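PDB 2QEN: walker-type atpase from Pyrococcus abyssi, which is of unknown cellular function but probably binds ATP, and here holds ADP and magnesium in a P-loop domain followed by a probable winged helix-turn-helix domain. Local coordinates for residues L59-C62 with R63-Y66; E136-Y139 with L140-Y143; S281-Y284 with V285-L288; V331-N335 with T336-A340. The protein carries 1 engineered substitution. All blocks are in the same frame, centred on the assembly; numbering follows the deposited sequence.

Interaction 1 (L59-C62 with R63-Y66); sequences LIDC and RELY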
loop_
_atom_site.group_PDB
_atom_site.type_symbol
_atom_site.label_atom_id
_atom_site.label_comp_id
_atom_site.label_asym_id
_atom_site.label_seq_id
_atom_site.Cartn_x
_atom_site.Cartn_y
_atom_site.Cartn_z
ATOM N N LEU A 59 2.309 6.342 11.862
ATOM C CA LEU A 59 2.028 5.348 10.832
ATOM C C LEU A 59 2.018 3.965 11.477
ATOM O O LEU A 59 3.025 3.520 12.045
ATOM C CB LEU A 59 3.053 5.439 9.676
ATOM C CG LEU A 59 2.948 4.519 8.444
ATOM C CD1 LEU A 59 1.542 4.506 7.937
ATOM C CD2 LEU A 59 3.879 4.985 7.294
ATOM N N ILE A 60 0.864 3.304 11.396
ATOM C CA ILE A 60 0.712 1.938 11.895
ATOM C C ILE A 60 0.689 0.950 10.726
ATOM O O ILE A 60 -0.201 1.004 9.885
ATOM C CB ILE A 60 -0.565 1.790 12.741
ATOM C CG1 ILE A 60 -0.510 2.747 13.940
ATOM C CG2 ILE A 60 -0.730 0.335 13.244
ATOM C CD1 ILE A 60 -1.829 3.311 14.309
ATOM N N ASP A 61 1.677 0.056 10.695
ATOM C CA ASP A 61 1.789 -0.991 9.681
ATOM C C ASP A 61 0.895 -2.188 10.057
ATOM O O ASP A 61 1.267 -3.034 10.879
ATOM C CB ASP A 61 3.254 -1.430 9.517
ATOM C CG ASP A 61 3.488 -2.256 8.241
ATOM O OD1 ASP A 61 2.564 -2.976 7.791
ATOM O OD2 ASP A 61 4.603 -2.183 7.679
ATOM N N CYS A 62 -0.287 -2.221 9.440
ATOM C CA CYS A 62 -1.309 -3.234 9.697
ATOM C C CYS A 62 -0.914 -4.621 9.189
ATOM O O CYS A 62 -1.302 -5.633 9.779
ATOM C CB CYS A 62 -2.645 -2.799 9.086
ATOM S SG CYS A 62 -3.243 -1.217 9.749
ATOM N N ARG A 63 -0.145 -4.671 8.099
ATOM C CA ARG A 63 0.354 -5.945 7.593
ATOM C C ARG A 63 1.348 -6.589 8.574
ATOM O O ARG A 63 1.234 -7.782 8.890
ATOM C CB ARG A 63 0.962 -5.781 6.188
ATOM C CG ARG A 63 1.619 -7.052 5.653
ATOM C CD ARG A 63 1.286 -7.243 4.196
ATOM N NE ARG A 63 2.215 -8.119 3.482
ATOM C CZ ARG A 63 2.184 -9.454 3.488
ATOM N NH1 ARG A 63 1.289 -10.120 4.214
ATOM N NH2 ARG A 63 3.081 -10.120 2.773
ATOM N N GLU A 64 2.302 -5.795 9.061
ATOM C CA GLU A 64 3.238 -6.219 10.108
ATOM C C GLU A 64 2.519 -6.652 11.406
ATOM O O GLU A 64 3.020 -7.522 12.117
ATOM C CB GLU A 64 4.268 -5.101 10.375
ATOM C CG GLU A 64 5.284 -5.362 11.495
ATOM C CD GLU A 64 6.057 -4.097 11.947
ATOM O OE1 GLU A 64 5.709 -2.961 11.526
ATOM O OE2 GLU A 64 7.017 -4.245 12.745
ATOM N N LEU A 65 1.354 -6.066 11.710
ATOM C CA LEU A 65 0.573 -6.481 12.888
ATOM C C LEU A 65 -0.101 -7.838 12.678
ATOM O O LEU A 65 -0.236 -8.632 13.598
ATOM C CB LEU A 65 -0.491 -5.434 13.262
ATOM C CG LEU A 65 -0.107 -4.214 14.105
ATOM C CD1 LEU A 65 -1.240 -3.196 14.119
ATOM C CD2 LEU A 65 0.269 -4.599 15.528
ATOM N N TYR A 66 -0.542 -8.073 11.451
ATOM C CA TYR A 66 -1.213 -9.307 11.072
ATOM C C TYR A 66 -0.226 -10.473 10.890
ATOM O O TYR A 66 -0.512 -11.598 11.294
ATOM C CB TYR A 66 -1.999 -9.042 9.784
ATOM C CG TYR A 66 -2.363 -10.260 8.970
ATOM C CD1 TYR A 66 -3.533 -10.978 9.237
ATOM C CD2 TYR A 66 -1.550 -10.682 7.913
ATOM C CE1 TYR A 66 -3.878 -12.099 8.473
ATOM C CE2 TYR A 66 -1.884 -11.805 7.142
ATOM C CZ TYR A 66 -3.050 -12.499 7.429
ATOM O OH TYR A 66 -3.387 -13.590 6.675
#
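One face of the Asp-61 carboxylate is taken by Glu-64: the backbone N of Glu-64 comes in from above the plane, and CB of Glu-64 lies over CG of Asp-61 at 3.6 Å, on the same side. The Glu-64 carboxylate is turned nearly perpendicular, the two planes 81° apart. The motif is a helix N-cap, placed where strand 57-61, an edge strand of the parallel sheet of this P-loop fold, runs into helix 62-67. Aspartate suits the place because its short acid can fold back onto an amide of the first turn. With CG anti to the backbone N (chi1 -166°), OD1 meets Glu-64 N at 3.1 Å in an almost straight bond. An alanine here would remove that acceptor, which would probably leave the amide of Glu-64 without its cap and the first turn less firmly held. The neighbouring acids come close, OD2 of Asp-61 being 4.1 Å from OE1 of Glu-64, a like-charge pair that the helix N-terminus may partly offset. The Asp-61 side chain also lies about 7 Å from the bound magnesium ion. The first turn closes through Leu-65 N on Asp-61 O and Tyr-66 N on Cys-62 O, while the Tyr-66 ring meets those of Tyr-139 and Phe-142. Against helix 74-84, which both side chains touch, CG2 of Ile-60 meets CD1 of Leu-65 at 3.7 Å.

Interaction 2 (E136-Y139 with L140-Y143); sequences EAQY and LRFY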
loop_
_atom_site.group_PDB
_atom_site.type_symbol
_atom_site.label_atom_id
_atom_site.label_comp_id
_atom_site.label_asym_id
_atom_site.label_seq_id
_atom_site.Cartn_x
_atom_site.Cartn_y
_atom_site.Cartn_z
ATOM N N GLU A 136 -1.958 -0.241 4.819
ATOM C CA GLU A 136 -2.583 -1.512 4.420
ATOM C C GLU A 136 -3.684 -1.898 5.411
ATOM O O GLU A 136 -3.714 -3.019 5.956
ATOM C CB GLU A 136 -1.544 -2.641 4.247
ATOM C CG GLU A 136 -0.397 -2.371 3.246
ATOM C CD GLU A 136 -0.822 -2.294 1.777
ATOM O OE1 GLU A 136 -1.949 -2.718 1.431
ATOM O OE2 GLU A 136 -0.009 -1.804 0.951
ATOM N N ALA A 137 -4.616 -0.967 5.582
ATOM C CA ALA A 137 -5.680 -1.047 6.573
ATOM C C ALA A 137 -6.697 -2.172 6.316
ATOM O O ALA A 137 -7.497 -2.510 7.194
ATOM C CB ALA A 137 -6.378 0.313 6.683
ATOM N N GLN A 138 -6.654 -2.774 5.128
ATOM C CA GLN A 138 -7.533 -3.912 4.838
ATOM C C GLN A 138 -7.223 -5.115 5.742
ATOM O O GLN A 138 -8.077 -5.993 5.925
ATOM C CB GLN A 138 -7.504 -4.303 3.344
ATOM C CG GLN A 138 -6.222 -4.969 2.867
ATOM C CD GLN A 138 -5.160 -3.977 2.408
ATOM O OE1 GLN A 138 -5.289 -2.769 2.598
ATOM N NE2 GLN A 138 -4.104 -4.493 1.797
ATOM N N TYR A 139 -6.013 -5.153 6.311
ATOM C CA TYR A 139 -5.656 -6.215 7.249
ATOM C C TYR A 139 -6.321 -6.067 8.614
ATOM O O TYR A 139 -6.233 -6.962 9.447
ATOM C CB TYR A 139 -4.141 -6.340 7.410
ATOM C CG TYR A 139 -3.452 -6.938 6.200
ATOM C CD1 TYR A 139 -3.358 -8.311 6.040
ATOM C CD2 TYR A 139 -2.895 -6.119 5.223
ATOM C CE1 TYR A 139 -2.721 -8.873 4.920
ATOM C CE2 TYR A 139 -2.254 -6.662 4.102
ATOM C CZ TYR A 139 -2.167 -8.038 3.965
ATOM O OH TYR A 139 -1.555 -8.578 2.859
ATOM N N LEU A 140 -6.994 -4.949 8.834
ATOM C CA LEU A 140 -7.713 -4.730 10.088
ATOM C C LEU A 140 -8.983 -5.574 10.157
ATOM O O LEU A 140 -9.598 -5.676 11.217
ATOM C CB LEU A 140 -8.013 -3.238 10.309
ATOM C CG LEU A 140 -6.782 -2.323 10.475
ATOM C CD1 LEU A 140 -7.193 -0.825 10.565
ATOM C CD2 LEU A 140 -5.885 -2.728 11.679
ATOM N N ARG A 141 -9.350 -6.198 9.037
ATOM C CA ARG A 141 -10.443 -7.174 9.013
ATOM C C ARG A 141 -10.070 -8.426 9.811
ATOM O O ARG A 141 -10.937 -9.210 10.186
ATOM C CB ARG A 141 -10.876 -7.514 7.572
ATOM C CG ARG A 141 -9.947 -8.419 6.764
ATOM C CD ARG A 141 -10.453 -8.537 5.328
ATOM N NE ARG A 141 -9.762 -9.552 4.521
ATOM C CZ ARG A 141 -8.584 -9.376 3.913
ATOM N NH1 ARG A 141 -7.929 -8.220 4.035
ATOM N NH2 ARG A 141 -8.048 -10.361 3.185
ATOM N N PHE A 142 -8.778 -8.575 10.094
ATOM C CA PHE A 142 -8.271 -9.675 10.922
ATOM C C PHE A 142 -8.066 -9.246 12.391
ATOM O O PHE A 142 -7.410 -9.939 13.175
ATOM C CB PHE A 142 -6.982 -10.236 10.328
ATOM C CG PHE A 142 -7.156 -10.828 8.954
ATOM C CD1 PHE A 142 -7.811 -12.054 8.780
ATOM C CD2 PHE A 142 -6.659 -10.172 7.837
ATOM C CE1 PHE A 142 -7.973 -12.614 7.505
ATOM C CE2 PHE A 142 -6.800 -10.724 6.557
ATOM C CZ PHE A 142 -7.469 -11.954 6.391
ATOM N N TYR A 143 -8.627 -8.092 12.738
ATOM C CA TYR A 143 -8.651 -7.609 14.112
ATOM C C TYR A 143 -9.854 -8.190 14.863
ATOM O O TYR A 143 -10.975 -8.208 14.336
ATOM C CB TYR A 143 -8.716 -6.084 14.108
ATOM C CG TYR A 143 -8.827 -5.453 15.470
ATOM C CD1 TYR A 143 -10.070 -5.303 16.099
ATOM C CD2 TYR A 143 -7.694 -4.984 16.126
ATOM C CE1 TYR A 143 -10.170 -4.716 17.358
ATOM C CE2 TYR A 143 -7.782 -4.391 17.372
ATOM C CZ TYR A 143 -9.017 -4.259 17.984
ATOM O OH TYR A 143 -9.082 -3.664 19.220
#
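Arg-141 reaches back to Gln-138, and Leu-140 and Phe-142 to Ala-137 and Tyr-139, across a 3-10 turn after strand 130-135; the strand's last residue, Asp-135, and the following Glu-136 are consistent with the acidic end of a Walker B motif. The backbone bonds run from each N-H to the carbonyl three residues earlier, the 3-10 pattern: Leu-140 N binds Ala-137 O at 3.0 Å and Phe-142 N binds Tyr-139 O at 3.1 Å. Among side chains, NH1 of Arg-141 sits above the carbonyl plane of Gln-138 and gives O a bond of 2.9 Å; the same oxygen takes a weak bond from Arg-141 N. Arginine suits this spot because, with CG between the backbone N and carbonyl carbon (chi1 75°), its extended chain lies across that oxygen.

Packing completes the turn. CE2 of Phe-142 lies over the centre of the Arg-141 guanidinium, 3.4 Å above its plane. The buried, branched Leu-140 fits between Leu-151 and Phe-155 of helix 149-161 and Phe-180 of helix 174-181.

The last group is the polar set round Glu-136, a magnesium ligand elsewhere for this protein: Ser-172 holds OE2, and Gln-138, also bonded to Glu-173, sends NE2 in its amide plane to the anti lone pair of OE1 at 2.8 Å.

Interaction 3 (S281-Y284 with V285-L288); sequences SPRY and VDIL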
loop_
_atom_site.group_PDB
_atom_site.type_symbol
_atom_site.label_atom_id
_atom_site.label_comp_id
_atom_site.label_asym_id
_atom_site.label_seq_id
_atom_site.Cartn_x
_atom_site.Cartn_y
_atom_site.Cartn_z
ATOM N N SER A 281 -6.300 -21.077 -3.057
ATOM C CA SER A 281 -6.701 -21.908 -4.170
ATOM C C SER A 281 -5.592 -21.922 -5.215
ATOM O O SER A 281 -5.118 -20.863 -5.618
ATOM C CB SER A 281 -8.010 -21.393 -4.775
ATOM O OG SER A 281 -8.331 -22.091 -5.962
ATOM N N PRO A 282 -5.181 -23.126 -5.668
ATOM C CA PRO A 282 -4.212 -23.243 -6.773
ATOM C C PRO A 282 -4.721 -22.534 -8.026
ATOM O O PRO A 282 -3.924 -22.032 -8.832
ATOM C CB PRO A 282 -4.143 -24.757 -7.023
ATOM C CG PRO A 282 -4.612 -25.384 -5.745
ATOM C CD PRO A 282 -5.617 -24.446 -5.170
ATOM N N ARG A 283 -6.044 -22.508 -8.174
ATOM C CA ARG A 283 -6.728 -21.814 -9.265
ATOM C C ARG A 283 -6.285 -20.362 -9.488
ATOM O O ARG A 283 -6.093 -19.948 -10.628
ATOM C CB ARG A 283 -8.242 -21.879 -9.049
ATOM C CG ARG A 283 -8.994 -22.846 -9.956
ATOM C CD ARG A 283 -8.138 -23.991 -10.465
ATOM N NE ARG A 283 -8.247 -25.101 -9.548
ATOM C CZ ARG A 283 -7.264 -25.928 -9.221
ATOM N NH1 ARG A 283 -6.045 -25.803 -9.733
ATOM N NH2 ARG A 283 -7.520 -26.886 -8.359
ATOM N N TYR A 284 -6.132 -19.596 -8.410
ATOM C CA TYR A 284 -5.680 -18.192 -8.503
ATOM C C TYR A 284 -4.420 -18.036 -9.339
ATOM O O TYR A 284 -4.367 -17.192 -10.212
ATOM C CB TYR A 284 -5.429 -17.585 -7.120
ATOM C CG TYR A 284 -6.661 -17.205 -6.338
ATOM C CD1 TYR A 284 -7.656 -16.402 -6.902
ATOM C CD2 TYR A 284 -6.812 -17.611 -5.010
ATOM C CE1 TYR A 284 -8.785 -16.032 -6.169
ATOM C CE2 TYR A 284 -7.933 -17.255 -4.272
ATOM C CZ TYR A 284 -8.918 -16.468 -4.858
ATOM O OH TYR A 284 -10.032 -16.121 -4.129
ATOM N N VAL A 285 -3.411 -18.856 -9.057
ATOM C CA VAL A 285 -2.128 -18.782 -9.763
ATOM C C VAL A 285 -2.231 -19.273 -11.211
ATOM O O VAL A 285 -1.590 -18.714 -12.107
ATOM C CB VAL A 285 -1.008 -19.520 -9.012
ATOM C CG1 VAL A 285 0.327 -19.299 -9.705
ATOM C CG2 VAL A 285 -0.935 -19.027 -7.581
ATOM N N ASP A 286 -3.042 -20.308 -11.419
ATOM C CA ASP A 286 -3.371 -20.820 -12.753
ATOM C C ASP A 286 -3.996 -19.726 -13.628
ATOM O O ASP A 286 -3.647 -19.594 -14.797
ATOM C CB ASP A 286 -4.331 -22.011 -12.651
ATOM C CG ASP A 286 -3.638 -23.312 -12.194
ATOM O OD1 ASP A 286 -2.393 -23.370 -12.088
ATOM O OD2 ASP A 286 -4.366 -24.301 -11.948
ATOM N N ILE A 287 -4.935 -18.970 -13.059
ATOM C CA ILE A 287 -5.634 -17.904 -13.775
ATOM C C ILE A 287 -4.667 -16.762 -14.113
ATOM O O ILE A 287 -4.667 -16.240 -15.224
ATOM C CB ILE A 287 -6.855 -17.391 -12.971
ATOM C CG1 ILE A 287 -7.928 -18.489 -12.861
ATOM C CG2 ILE A 287 -7.432 -16.123 -13.591
ATOM C CD1 ILE A 287 -9.109 -18.150 -11.920
ATOM N N LEU A 288 -3.837 -16.411 -13.140
ATOM C CA LEU A 288 -2.800 -15.395 -13.267
ATOM C C LEU A 288 -1.797 -15.742 -14.365
ATOM O O LEU A 288 -1.514 -14.923 -15.243
ATOM C CB LEU A 288 -2.098 -15.243 -11.920
ATOM C CG LEU A 288 -2.346 -13.990 -11.052
ATOM C CD1 LEU A 288 -3.561 -13.156 -11.424
ATOM C CD2 LEU A 288 -2.300 -14.257 -9.563
#
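Ser-281 caps the start of helix 282-292, and the three residues after it pair with Val-285 to Leu-288 in its first turns, in what is probably a winged helix-turn-helix domain. The OG of Ser-281 accepts a weak bond from Arg-283 N at 3.2 Å, a modest cap, and OG also has a weak bond from Arg-316. Pro-282 suits the first turn, where its missing N-H costs nothing; its O receives Asp-286 N at 3.2 Å in the carbonyl plane, with a weak second bond from Val-285 N.

Arg-283 gives its carbonyl to Ile-287 N at 2.9 Å. Its side chain bends at chi2 (26°) and chi3, bringing the guanidinium beside Asp-286, the two pointing the same way. NH1 meets OD2 of Asp-286 at 3.2 Å in a salt bridge, on the anti side but tilted 35° out of the carboxylate plane, while OD2 lies in the guanidinium plane, at its edge. An alanine in place of Asp-286 would probably leave the Arg-283 guanidinium without this partner and freer to turn. Tyr-284 closes the segment, its O bonding Leu-288 N, while its OH is held by Arg-280.

The polar pair lies toward helix 298-307 and the loop of Thr-310 and Ile-312. Tyr-284 and Ile-287 pack on helix 314-326, whereas Leu-288 faces Leu-274 and Leu-277 of helix 255-280.

Interaction 4 (V331-N335 with T336-A340); sequences VEEDN and TYKIA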
loop_
_atom_site.group_PDB
_atom_site.type_symbol
_atom_site.label_atom_id
_atom_site.label_comp_id
_atom_site.label_asym_id
_atom_site.label_seq_id
_atom_site.Cartn_x
_atom_site.Cartn_y
_atom_site.Cartn_z
ATOM N N VAL A 331 -6.286 -6.001 -13.421
ATOM C CA VAL A 331 -7.247 -5.015 -13.883
ATOM C C VAL A 331 -8.083 -5.635 -15.026
ATOM O O VAL A 331 -7.547 -6.378 -15.874
ATOM C CB VAL A 331 -6.534 -3.715 -14.366
ATOM C CG1 VAL A 331 -7.527 -2.647 -14.656
ATOM C CG2 VAL A 331 -5.564 -3.190 -13.297
ATOM N N GLU A 332 -9.390 -5.365 -15.020
ATOM C CA GLU A 332 -10.252 -5.639 -16.165
ATOM C C GLU A 332 -10.603 -4.331 -16.854
ATOM O O GLU A 332 -11.228 -3.458 -16.250
ATOM C CB GLU A 332 -11.540 -6.378 -15.765
ATOM C CG GLU A 332 -12.481 -6.634 -16.958
ATOM C CD GLU A 332 -13.756 -7.413 -16.610
ATOM O OE1 GLU A 332 -14.076 -7.577 -15.404
ATOM O OE2 GLU A 332 -14.443 -7.873 -17.565
ATOM N N GLU A 333 -10.192 -4.196 -18.112
ATOM C CA GLU A 333 -10.487 -3.001 -18.903
ATOM C C GLU A 333 -10.825 -3.376 -20.338
ATOM O O GLU A 333 -10.267 -4.321 -20.865
ATOM C CB GLU A 333 -9.291 -2.062 -18.916
ATOM C CG GLU A 333 -9.174 -1.176 -17.696
ATOM C CD GLU A 333 -7.874 -0.381 -17.667
ATOM O OE1 GLU A 333 -6.813 -0.924 -18.075
ATOM O OE2 GLU A 333 -7.926 0.783 -17.217
ATOM N N ASP A 334 -11.724 -2.618 -20.963
ATOM C CA ASP A 334 -12.161 -2.874 -22.345
ATOM C C ASP A 334 -12.441 -4.362 -22.597
ATOM O O ASP A 334 -11.997 -4.920 -23.610
ATOM C CB ASP A 334 -11.120 -2.354 -23.355
ATOM C CG ASP A 334 -11.340 -0.902 -23.731
ATOM O OD1 ASP A 334 -11.305 -0.033 -22.833
ATOM O OD2 ASP A 334 -11.533 -0.625 -24.938
ATOM N N ASN A 335 -13.156 -4.988 -21.659
ATOM C CA ASN A 335 -13.478 -6.409 -21.713
ATOM C C ASN A 335 -12.249 -7.340 -21.818
ATOM O O ASN A 335 -12.301 -8.401 -22.454
ATOM C CB ASN A 335 -14.471 -6.662 -22.858
ATOM C CG ASN A 335 -15.054 -8.063 -22.832
ATOM O OD1 ASN A 335 -15.402 -8.582 -21.767
ATOM N ND2 ASN A 335 -15.169 -8.681 -24.015
ATOM N N THR A 336 -11.154 -6.930 -21.176
ATOM C CA THR A 336 -9.893 -7.658 -21.203
ATOM C C THR A 336 -9.222 -7.609 -19.834
ATOM O O THR A 336 -9.196 -6.560 -19.187
ATOM C CB THR A 336 -8.951 -7.071 -22.284
ATOM O OG1 THR A 336 -9.533 -7.276 -23.581
ATOM C CG2 THR A 336 -7.601 -7.726 -22.249
ATOM N N TYR A 337 -8.703 -8.749 -19.397
ATOM C CA TYR A 337 -7.908 -8.829 -18.167
ATOM C C TYR A 337 -6.426 -8.587 -18.409
ATOM O O TYR A 337 -5.862 -9.028 -19.416
ATOM C CB TYR A 337 -8.107 -10.169 -17.460
ATOM C CG TYR A 337 -9.552 -10.518 -17.273
ATOM C CD1 TYR A 337 -10.297 -9.918 -16.262
ATOM C CD2 TYR A 337 -10.192 -11.417 -18.129
ATOM C CE1 TYR A 337 -11.624 -10.221 -16.087
ATOM C CE2 TYR A 337 -11.541 -11.730 -17.959
ATOM C CZ TYR A 337 -12.245 -11.130 -16.932
ATOM O OH TYR A 337 -13.572 -11.405 -16.736
ATOM N N LYS A 338 -5.809 -7.850 -17.498
ATOM C CA LYS A 338 -4.349 -7.751 -17.469
ATOM C C LYS A 338 -3.766 -7.777 -16.071
ATOM O O LYS A 338 -4.376 -7.296 -15.110
ATOM C CB LYS A 338 -3.788 -6.553 -18.265
ATOM C CG LYS A 338 -4.655 -5.336 -18.368
ATOM C CD LYS A 338 -5.348 -5.303 -19.737
ATOM C CE LYS A 338 -6.470 -4.281 -19.784
ATOM N NZ LYS A 338 -6.988 -4.110 -21.184
ATOM N N ILE A 339 -2.573 -8.344 -15.968
ATOM C CA ILE A 339 -1.807 -8.251 -14.738
ATOM C C ILE A 339 -1.558 -6.751 -14.466
ATOM O O ILE A 339 -1.083 -6.013 -15.340
ATOM C CB ILE A 339 -0.480 -9.053 -14.830
ATOM C CG1 ILE A 339 -0.715 -10.490 -15.328
ATOM C CG2 ILE A 339 0.293 -9.019 -13.516
ATOM C CD1 ILE A 339 -1.640 -11.359 -14.498
ATOM N N ALA A 340 -1.924 -6.316 -13.264
ATOM C CA ALA A 340 -1.795 -4.923 -12.850
ATOM C C ALA A 340 -0.347 -4.412 -12.906
ATOM O O ALA A 340 -0.113 -3.264 -13.302
ATOM C CB ALA A 340 -2.383 -4.734 -11.445
HETATM O O HOH W 1 -14.886 -10.528 -14.766
HETATM O O HOH W 2 -15.336 -10.586 -19.493
#
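Glu-332 and Tyr-337 lie side by side and point the same way from facing positions of an antiparallel hairpin, as a non-hydrogen-bonded pair. The extended glutamate runs along the ring, its CG anti to the backbone N (chi1 178°), until CD is 3.6 Å from CE1 of Tyr-337. Carboxylate and ring planes differ by 38°, and the acid does not bond the hydroxyl directly: a water in the ring plane, at its edge, donates to OE1 of Glu-332 and accepts from OH of Tyr-337. OE1 is also held by Lys-325 in a salt bridge. Tyrosine suits the spot because its ring can pack on Trp-298 and Ile-301 of helix 298-307 while the hydroxyl reaches water.

The other face carries Val-331, Glu-333, Thr-336 and Lys-338. Here Glu-333 and Lys-338 cross at about a right angle, CE of Lys-338 resting 3.7 Å from CB of Glu-333. The lysine NZ makes a weak bond to Glu-333 O at 3.3 Å, whereas the Glu-333 carboxylate stays 4.5 Å from NZ at OE1, too far for a salt bridge.

Asp-334 and Asn-335 form a tight turn with positive phi, close to type I', which these two residue types tolerate well. Glu-333 with Thr-336 and Val-331 with Lys-338 close it by main-chain bonds, Lys-338 N to Val-331 O being 2.8 Å. The hairpin is consistent with the wing of a winged-helix domain. Its chemistry implies backbone fixing throughout, an exposed turn and Glu-333 end, and an inward-packed Tyr-337 ring; Lys-325 probably balances the charge of Glu-332, while Glu-333 and Lys-338 pair only loosely.

Interactions 1 and 2 belong to the ATPase domain and touch, CB of Cys-62 packing on O of Glu-136; both sit at the ends of neighbouring parallel strands, near the magnesium and ADP site. Interactions 3 and 4 belong to what is probably a winged helix-turn-helix domain, their centres about 16 Å apart, and they meet through Leu-288 and Ile-339. Interactions 1 to 3 are partly buried: 1 and 2 mix turn bonds with apolar packing, and 3 joins helix bonds to an ion pair. Interaction 4 is a surface contact led by strand pairing and water. Caps open the helices of interactions 1 and 3, by aspartate in one and serine in the other. Charge differs too: acids crowd in 1, and in 2 an arginine grips a carbonyl.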